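Local atomic coordinates of glutamine cyclotransferase (Xanthomonas campestris, PDB entry 3MBR), a protein that probably catalyses the cyclisation of N-terminal glutamine residues of peptides to pyroglutamate, and binds a calcium ion at the centre of its beta-propeller. Residues L77-T81 against G107-T111; N153-N159 against V205-F211. The protein carries 1 engineered substitution. The contacts are given in a common frame with arbitrary orientation. Residue numbers count along the deposited sequence, not the author numbering.

Overall arrangement
The chain is an all-beta propeller of five antiparallel sheets, and both contacts join strands of different blades. Contact 1 comes first along the chain, setting 77-81, the second strand of the blade 67-102, against the innermost strand of the next blade, 109-112. Contact 2 follows, pairing the innermost strands 152-158 and 206-212 of two adjacent blades, the second (206-233) completed at its outer edge by strand 9-16. Their centres lie about 12 Å apart. They meet where 107-111 touches 153-159: Ala109 CB is 3.5 Å from Glu154 CA, and Thr111 OG1 is 3.0 Å from Trp157 N, a probable hydrogen bond. The packing between blades thus continues from contact 1 to the calcium ion held in contact 2.

Contact 1. Residues L77-T81 against G107-T111; sequences LIQLT and GWALT
Two neighbouring blades of the beta-propeller pack here, face to face through leucine and isoleucine side chains. Strand 77-81 is extended throughout and runs nearly antiparallel to strand 109-111, at 159°, but the axes stay 7.3 Å apart, too far for sheet pairing. Gln79 lies across from Leu110 with CA atoms 7.7 Å apart; the two segments converge toward Leu80 and Gly107, whose CA atoms are 5.2 Å apart. Ile78 and Leu80 point toward the other strand, as does Leu110, all three in mt rotamers. Leu80 CD1 sits 3.7 Å from Leu110 CG, 3.8 Å from Gly107 CA and 3.6 Å from Ala109 O, while Ile78 CG2 meets Leu110 CD1 at 3.9 Å. Val71 and Met119 also touch Leu110. At the close end, Gly107 N gives a weak hydrogen bond to Thr81 O (3.3 Å, 127°). A CB on Gly107 would clash with Leu80 CB and Thr81 O. Next to it, Trp108 (phi/psi -107/-62) and Ala109 form a classic beta bulge opposite Ser120, and the CA-to-CB bond of Trp108 points away, its NE1 hydrogen-bonded to Glu106 OE1. With one weak polar link and 282 Å² buried, the interface rests mainly on apolar packing.

Contact 2. Residues N153-N159 against V205-F211; sequences NELEWVN and VLNGIAF. With CA (calcium ion), chain B.
This buried contact pairs the innermost strands of two adjacent propeller blades around a calcium ion near the centre of the chain. Strands 153-158 and 206-211 run parallel (8°) with axes 6.2 Å apart; Glu154 faces Asn207, Glu156 Ile209 and Val158 Phe211, at CA separations of 5.7, 5.9 and 6.5 Å. Carboxylates bridge the gap. Both glutamates are tp: Ile209 N donates to Glu154 OE1 and Phe211 N to Glu156 OE1, each 2.9 Å. At the start, Asn153 ND2 donates to Leu206 O (2.9 Å), beside a classic bulge at Asn207 and Gly208 opposite Thr221; Asn153 OD1 hydrogen-bonds Asn165 ND2 of strand 161-166. Val158 CG1 makes a CH-pi contact 3.7 Å from the Phe211 ring centroid. Calcium is bound by Glu154 OE1 (2.5 Å), Leu155 O (2.5 Å), Glu156 OE2 (2.4 Å), Ile209 O (2.3 Å) and a water (2.4 Å); Leu26 O from a third blade completes the site. Such a metal, gathering ligands from three blades, marks the central calcium site of this five-bladed beta-propeller.

Contact 1. Residues L77-T81 against G107-T111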
ATOM      1  N   LEU A  77      -0.347  -4.430  13.975  1.00 21.72           N
ATOM      2  CA  LEU A  77       0.176  -3.852  12.733  1.00 20.45           C
ATOM      3  C   LEU A  77       1.202  -4.798  12.191  1.00 20.03           C
ATOM      4  O   LEU A  77       2.145  -5.165  12.883  1.00 20.49           O
ATOM      5  CB  LEU A  77       0.717  -2.448  12.969  1.00 20.28           C
ATOM      6  CG  LEU A  77       1.051  -1.624  11.757  1.00 21.27           C
ATOM      7  CD1 LEU A  77       1.120  -0.197  12.209  1.00 23.10           C
ATOM      8  CD2 LEU A  77       2.338  -2.015  11.133  1.00 22.50           C
ATOM      9  N   ILE A  78       0.979  -5.275  10.981  1.00 18.57           N
ATOM     10  CA  ILE A  78       1.905  -6.287  10.365  1.00 18.62           C
ATOM     11  C   ILE A  78       2.711  -5.601   9.290  1.00 17.22           C
ATOM     12  O   ILE A  78       2.144  -4.871   8.486  1.00 18.66           O
ATOM     13  CB  ILE A  78       1.035  -7.488   9.813  1.00 19.36           C
ATOM     14  CG1 ILE A  78       0.226  -8.094  10.970  1.00 21.69           C
ATOM     15  CG2 ILE A  78       1.942  -8.488   9.133  1.00 20.47           C
ATOM     16  CD1 ILE A  78      -0.801  -9.048  10.623  1.00 27.22           C
ATOM     17  N   GLN A  79       4.024  -5.862   9.279  1.00 19.00           N
ATOM     18  CA  GLN A  79       4.882  -5.189   8.319  1.00 19.48           C
ATOM     19  C   GLN A  79       5.828  -6.159   7.653  1.00 19.55           C
ATOM     20  O   GLN A  79       6.368  -7.066   8.307  1.00 21.98           O
ATOM     21  CB  GLN A  79       5.693  -4.140   9.075  1.00 19.15           C
ATOM     22  CG  GLN A  79       6.617  -3.314   8.131  1.00 21.50           C
ATOM     23  CD  GLN A  79       7.352  -2.224   8.809  1.00 21.38           C
ATOM     24  OE1 GLN A  79       7.776  -2.348   9.943  1.00 25.21           O
ATOM     25  NE2 GLN A  79       7.538  -1.106   8.099  1.00 25.50           N
ATOM     26  N   LEU A  80       6.117  -5.957   6.362  1.00 19.51           N
ATOM     27  CA  LEU A  80       7.126  -6.698   5.600  1.00 20.24           C
ATOM     28  C   LEU A  80       8.427  -5.935   5.588  1.00 20.33           C
ATOM     29  O   LEU A  80       8.482  -4.765   5.978  1.00 21.11           O
ATOM     30  CB  LEU A  80       6.665  -6.981   4.160  1.00 21.90           C
ATOM     31  CG  LEU A  80       5.291  -7.595   4.026  1.00 20.79           C
ATOM     32  CD1 LEU A  80       4.905  -7.618   2.533  1.00 23.91           C
ATOM     33  CD2 LEU A  80       5.293  -8.994   4.613  1.00 23.71           C
ATOM     34  N   THR A  81       9.505  -6.618   5.181  1.00 23.97           N
ATOM     35  CA  THR A  81      10.738  -5.902   4.936  1.00 24.11           C
ATOM     36  C   THR A  81      11.123  -6.107   3.504  1.00 29.08           C
ATOM     37  O   THR A  81      10.722  -7.103   2.840  1.00 29.61           O
ATOM     38  CB  THR A  81      11.887  -6.413   5.825  1.00 25.33           C
ATOM     39  OG1 THR A  81      12.086  -7.825   5.596  1.00 28.25           O
ATOM     40  CG2 THR A  81      11.684  -6.104   7.290  1.00 27.48           C
ATOM     41  N   GLY A 107       9.463  -8.682   0.242  1.00 31.26           N
ATOM     42  CA  GLY A 107       8.184  -8.199   0.775  1.00 29.25           C
ATOM     43  C   GLY A 107       7.990  -6.824   0.198  1.00 28.60           C
ATOM     44  O   GLY A 107       8.861  -5.910   0.366  1.00 34.28           O
ATOM     45  N   TRP A 108       6.907  -6.657  -0.549  1.00 27.13           N
ATOM     46  CA  TRP A 108       6.589  -5.349  -1.113  1.00 24.50           C
ATOM     47  C   TRP A 108       5.428  -4.676  -0.439  1.00 24.50           C
ATOM     48  O   TRP A 108       5.644  -3.630   0.166  1.00 28.02           O
ATOM     49  CB  TRP A 108       6.356  -5.495  -2.637  1.00 24.93           C
ATOM     50  CG  TRP A 108       7.619  -5.715  -3.445  1.00 27.81           C
ATOM     51  CD1 TRP A 108       8.655  -6.530  -3.144  1.00 30.16           C
ATOM     52  CD2 TRP A 108       7.874  -5.211  -4.733  1.00 25.58           C
ATOM     53  NE1 TRP A 108       9.601  -6.517  -4.182  1.00 30.33           N
ATOM     54  CE2 TRP A 108       9.131  -5.676  -5.152  1.00 28.61           C
ATOM     55  CE3 TRP A 108       7.178  -4.363  -5.570  1.00 24.32           C
ATOM     56  CZ2 TRP A 108       9.695  -5.336  -6.399  1.00 27.09           C
ATOM     57  CZ3 TRP A 108       7.769  -3.988  -6.820  1.00 26.26           C
ATOM     58  CH2 TRP A 108       8.988  -4.518  -7.236  1.00 29.42           C
ATOM     59  N   ALA A 109       4.236  -5.269  -0.494  1.00 22.86           N
ATOM     60  CA  ALA A 109       3.073  -4.573   0.060  1.00 20.64           C
ATOM     61  C   ALA A 109       2.079  -5.569   0.682  1.00 20.09           C
ATOM     62  O   ALA A 109       2.111  -6.772   0.368  1.00 20.21           O
ATOM     63  CB  ALA A 109       2.424  -3.660  -0.937  1.00 22.45           C
ATOM     64  N   LEU A 110       1.192  -5.042   1.531  1.00 19.43           N
ATOM     65  CA  LEU A 110       0.181  -5.865   2.204  1.00 18.62           C
ATOM     66  C   LEU A 110      -1.120  -5.141   2.212  1.00 17.73           C
ATOM     67  O   LEU A 110      -1.101  -3.914   2.299  1.00 18.03           O
ATOM     68  CB  LEU A 110       0.538  -6.072   3.722  1.00 21.67           C
ATOM     69  CG  LEU A 110       1.616  -7.027   4.058  1.00 22.16           C
ATOM     70  CD1 LEU A 110       1.959  -6.951   5.554  1.00 24.01           C
ATOM     71  CD2 LEU A 110       1.178  -8.500   3.684  1.00 24.11           C
ATOM     72  N   THR A 111      -2.238  -5.864   2.244  1.00 17.38           N
ATOM     73  CA  THR A 111      -3.495  -5.277   2.662  1.00 17.06           C
ATOM     74  C   THR A 111      -4.319  -6.420   3.267  1.00 18.23           C
ATOM     75  O   THR A 111      -3.772  -7.508   3.454  1.00 18.66           O
ATOM     76  CB  THR A 111      -4.228  -4.531   1.531  1.00 17.15           C
ATOM     77  OG1 THR A 111      -5.358  -3.848   2.099  1.00 17.90           O
ATOM     78  CG2 THR A 111      -4.731  -5.462   0.407  1.00 18.78           C
TER

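Contact 2. Residues N153-N159 against V205-F211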
ATOM      1  N   ASN A 153       3.756  -2.181  -6.119  1.00 23.21           N
ATOM      2  CA  ASN A 153       4.571  -1.725  -4.989  1.00 23.82           C
ATOM      3  C   ASN A 153       3.577  -1.314  -3.827  1.00 21.63           C
ATOM      4  O   ASN A 153       4.071  -0.971  -2.701  1.00 23.24           O
ATOM      5  CB  ASN A 153       5.562  -0.516  -5.321  1.00 24.69           C
ATOM      6  CG  ASN A 153       4.811   0.837  -5.531  1.00 28.45           C
ATOM      7  OD1 ASN A 153       3.646   0.859  -5.754  1.00 34.24           O
ATOM      8  ND2 ASN A 153       5.487   1.938  -5.453  1.00 28.73           N
ATOM      9  N   GLU A 154       2.228  -1.287  -4.051  1.00 17.89           N
ATOM     10  CA  GLU A 154       1.320  -0.988  -2.923  1.00 16.14           C
ATOM     11  C   GLU A 154      -0.028  -1.579  -3.190  1.00 16.59           C
ATOM     12  O   GLU A 154      -0.472  -1.628  -4.362  1.00 17.82           O
ATOM     13  CB  GLU A 154       1.226   0.560  -2.786  1.00 17.89           C
ATOM     14  CG  GLU A 154       0.167   1.116  -1.804  1.00 16.76           C
ATOM     15  CD  GLU A 154       0.261   0.736  -0.316  1.00 16.32           C
ATOM     16  OE1 GLU A 154      -0.405   1.398   0.516  1.00 17.00           O
ATOM     17  OE2 GLU A 154       0.902  -0.324  -0.012  1.00 19.59           O
ATOM     18  N   LEU A 155      -0.696  -2.023  -2.112  1.00 16.09           N
ATOM     19  CA  LEU A 155      -2.038  -2.632  -2.221  1.00 16.40           C
ATOM     20  C   LEU A 155      -3.010  -1.947  -1.287  1.00 16.13           C
ATOM     21  O   LEU A 155      -2.589  -1.376  -0.218  1.00 16.47           O
ATOM     22  CB  LEU A 155      -1.959  -4.092  -1.720  1.00 17.63           C
ATOM     23  CG  LEU A 155      -1.080  -5.039  -2.590  1.00 18.37           C
ATOM     24  CD1 LEU A 155      -1.094  -6.447  -1.965  1.00 20.37           C
ATOM     25  CD2 LEU A 155      -1.500  -5.099  -4.027  1.00 20.08           C
ATOM     26  N   GLU A 156      -4.300  -2.051  -1.619  1.00 16.01           N
ATOM     27  CA  GLU A 156      -5.303  -1.632  -0.658  1.00 15.64           C
ATOM     28  C   GLU A 156      -6.597  -2.360  -1.031  1.00 16.52           C
ATOM     29  O   GLU A 156      -7.013  -2.331  -2.213  1.00 18.00           O
ATOM     30  CB  GLU A 156      -5.514  -0.125  -0.739  1.00 16.94           C
ATOM     31  CG  GLU A 156      -6.467   0.400   0.365  1.00 16.63           C
ATOM     32  CD  GLU A 156      -5.943   0.216   1.773  1.00 17.80           C
ATOM     33  OE1 GLU A 156      -6.732   0.579   2.680  1.00 19.86           O
ATOM     34  OE2 GLU A 156      -4.767  -0.175   1.994  1.00 18.64           O
ATOM     35  N   TRP A 157      -7.282  -2.930  -0.065  1.00 17.04           N
ATOM     36  CA  TRP A 157      -8.559  -3.569  -0.278  1.00 17.77           C
ATOM     37  C   TRP A 157      -9.660  -2.561  -0.241  1.00 19.14           C
ATOM     38  O   TRP A 157      -9.758  -1.811   0.757  1.00 20.92           O
ATOM     39  CB  TRP A 157      -8.827  -4.616   0.819  1.00 18.92           C
ATOM     40  CG  TRP A 157      -9.961  -5.512   0.472  1.00 21.29           C
ATOM     41  CD1 TRP A 157     -11.264  -5.353   0.831  1.00 24.57           C
ATOM     42  CD2 TRP A 157      -9.882  -6.674  -0.327  1.00 24.23           C
ATOM     43  NE1 TRP A 157     -12.040  -6.411   0.309  1.00 27.01           N
ATOM     44  CE2 TRP A 157     -11.209  -7.221  -0.408  1.00 24.83           C
ATOM     45  CE3 TRP A 157      -8.840  -7.334  -0.964  1.00 25.31           C
ATOM     46  CZ2 TRP A 157     -11.484  -8.430  -1.054  1.00 28.61           C
ATOM     47  CZ3 TRP A 157      -9.145  -8.571  -1.648  1.00 27.46           C
ATOM     48  CH2 TRP A 157     -10.447  -9.061  -1.673  1.00 29.58           C
ATOM     49  N   VAL A 158     -10.499  -2.481  -1.283  1.00 19.81           N
ATOM     50  CA  VAL A 158     -11.568  -1.425  -1.330  1.00 21.36           C
ATOM     51  C   VAL A 158     -12.815  -2.086  -1.862  1.00 25.58           C
ATOM     52  O   VAL A 158     -12.864  -2.493  -3.014  1.00 24.70           O
ATOM     53  CB  VAL A 158     -11.133  -0.305  -2.283  1.00 21.00           C
ATOM     54  CG1 VAL A 158     -12.218   0.789  -2.330  1.00 22.36           C
ATOM     55  CG2 VAL A 158      -9.813   0.345  -1.854  1.00 20.30           C
ATOM     56  N   ASN A 159     -13.821  -2.183  -1.003  1.00 28.43           N
ATOM     57  CA  ASN A 159     -15.176  -2.692  -1.454  1.00 30.61           C
ATOM     58  C   ASN A 159     -15.100  -3.979  -2.279  1.00 30.66           C
ATOM     59  O   ASN A 159     -15.666  -4.070  -3.383  1.00 32.82           O
ATOM     60  CB  ASN A 159     -15.872  -1.623  -2.301  1.00 35.54           C
ATOM     61  CG  ASN A 159     -16.142  -0.325  -1.529  1.00 37.45           C
ATOM     62  OD1 ASN A 159     -16.051   0.774  -2.111  1.00 45.49           O
ATOM     63  ND2 ASN A 159     -16.393  -0.428  -0.216  1.00 41.03           N
ATOM     64  N   VAL A 205       7.707   8.021  -6.328  1.00 27.65           N
ATOM     65  CA  VAL A 205       6.651   7.217  -6.894  1.00 26.42           C
ATOM     66  C   VAL A 205       5.487   7.216  -5.921  1.00 21.88           C
ATOM     67  O   VAL A 205       5.645   7.347  -4.666  1.00 20.96           O
ATOM     68  CB  VAL A 205       7.043   5.757  -7.133  1.00 27.72           C
ATOM     69  CG1 VAL A 205       8.002   5.608  -8.366  1.00 30.68           C
ATOM     70  CG2 VAL A 205       7.633   5.119  -5.911  1.00 28.47           C
ATOM     71  N   LEU A 206       4.272   7.015  -6.455  1.00 21.67           N
ATOM     72  CA  LEU A 206       3.088   6.699  -5.618  1.00 19.57           C
ATOM     73  C   LEU A 206       3.416   5.428  -4.858  1.00 19.30           C
ATOM     74  O   LEU A 206       3.967   4.460  -5.449  1.00 21.01           O
ATOM     75  CB  LEU A 206       1.849   6.525  -6.538  1.00 21.38           C
ATOM     76  CG  LEU A 206       0.471   6.603  -5.815  1.00 22.71           C
ATOM     77  CD1 LEU A 206      -0.663   6.987  -6.777  1.00 25.62           C
ATOM     78  CD2 LEU A 206       0.048   5.336  -5.116  1.00 24.59           C
ATOM     79  N   ASN A 207       3.123   5.404  -3.581  1.00 17.15           N
ATOM     80  CA  ASN A 207       3.508   4.226  -2.812  1.00 16.41           C
ATOM     81  C   ASN A 207       2.600   4.035  -1.625  1.00 15.73           C
ATOM     82  O   ASN A 207       2.869   3.187  -0.767  1.00 18.28           O
ATOM     83  CB  ASN A 207       4.976   4.307  -2.388  1.00 17.84           C
ATOM     84  CG  ASN A 207       5.634   3.014  -2.395  1.00 20.36           C
ATOM     85  OD1 ASN A 207       6.770   2.993  -2.874  1.00 29.31           O
ATOM     86  ND2 ASN A 207       5.076   2.010  -1.761  1.00 27.51           N
ATOM     87  N   GLY A 208       1.505   4.793  -1.511  1.00 15.71           N
ATOM     88  CA  GLY A 208       0.612   4.648  -0.357  1.00 16.08           C
ATOM     89  C   GLY A 208      -0.811   4.761  -0.872  1.00 15.30           C
ATOM     90  O   GLY A 208      -1.114   5.800  -1.524  1.00 16.19           O
ATOM     91  N   ILE A 209      -1.630   3.768  -0.643  1.00 14.69           N
ATOM     92  CA  ILE A 209      -3.041   3.809  -1.007  1.00 15.29           C
ATOM     93  C   ILE A 209      -3.791   3.402   0.257  1.00 14.53           C
ATOM     94  O   ILE A 209      -3.553   2.271   0.739  1.00 16.18           O
ATOM     95  CB  ILE A 209      -3.401   2.849  -2.170  1.00 15.60           C
ATOM     96  CG1 ILE A 209      -2.541   3.177  -3.413  1.00 16.84           C
ATOM     97  CG2 ILE A 209      -4.897   3.008  -2.435  1.00 16.99           C
ATOM     98  CD1 ILE A 209      -2.616   2.056  -4.465  1.00 19.45           C
ATOM     99  N   ALA A 210      -4.651   4.249   0.794  1.00 14.95           N
ATOM    100  CA  ALA A 210      -5.337   3.922   2.035  1.00 14.71           C
ATOM    101  C   ALA A 210      -6.867   4.153   1.907  1.00 15.86           C
ATOM    102  O   ALA A 210      -7.256   5.219   1.447  1.00 19.19           O
ATOM    103  CB  ALA A 210      -4.808   4.725   3.213  1.00 16.60           C
ATOM    104  N   PHE A 211      -7.682   3.254   2.367  1.00 16.23           N
ATOM    105  CA  PHE A 211      -9.098   3.403   2.259  1.00 17.45           C
ATOM    106  C   PHE A 211      -9.728   3.492   3.651  1.00 18.03           C
ATOM    107  O   PHE A 211      -9.436   2.656   4.563  1.00 18.66           O
ATOM    108  CB  PHE A 211      -9.671   2.191   1.506  1.00 18.41           C
ATOM    109  CG  PHE A 211     -11.126   2.304   1.277  1.00 18.73           C
ATOM    110  CD1 PHE A 211     -11.663   3.372   0.583  1.00 20.61           C
ATOM    111  CD2 PHE A 211     -11.988   1.301   1.734  1.00 22.61           C
ATOM    112  CE1 PHE A 211     -13.042   3.476   0.329  1.00 22.99           C
ATOM    113  CE2 PHE A 211     -13.392   1.371   1.436  1.00 23.19           C
ATOM    114  CZ  PHE A 211     -13.891   2.458   0.774  1.00 23.33           C
TER
HETATM  115 CA    CA B 300      -2.440   0.407   1.560  1.00 20.79          CA
HETATM  116  O   HOH W   1      -6.974   1.381   5.127  1.00 16.11           O
HETATM  117  O   HOH W   2      -1.782  -1.372   3.072  1.00 18.99           O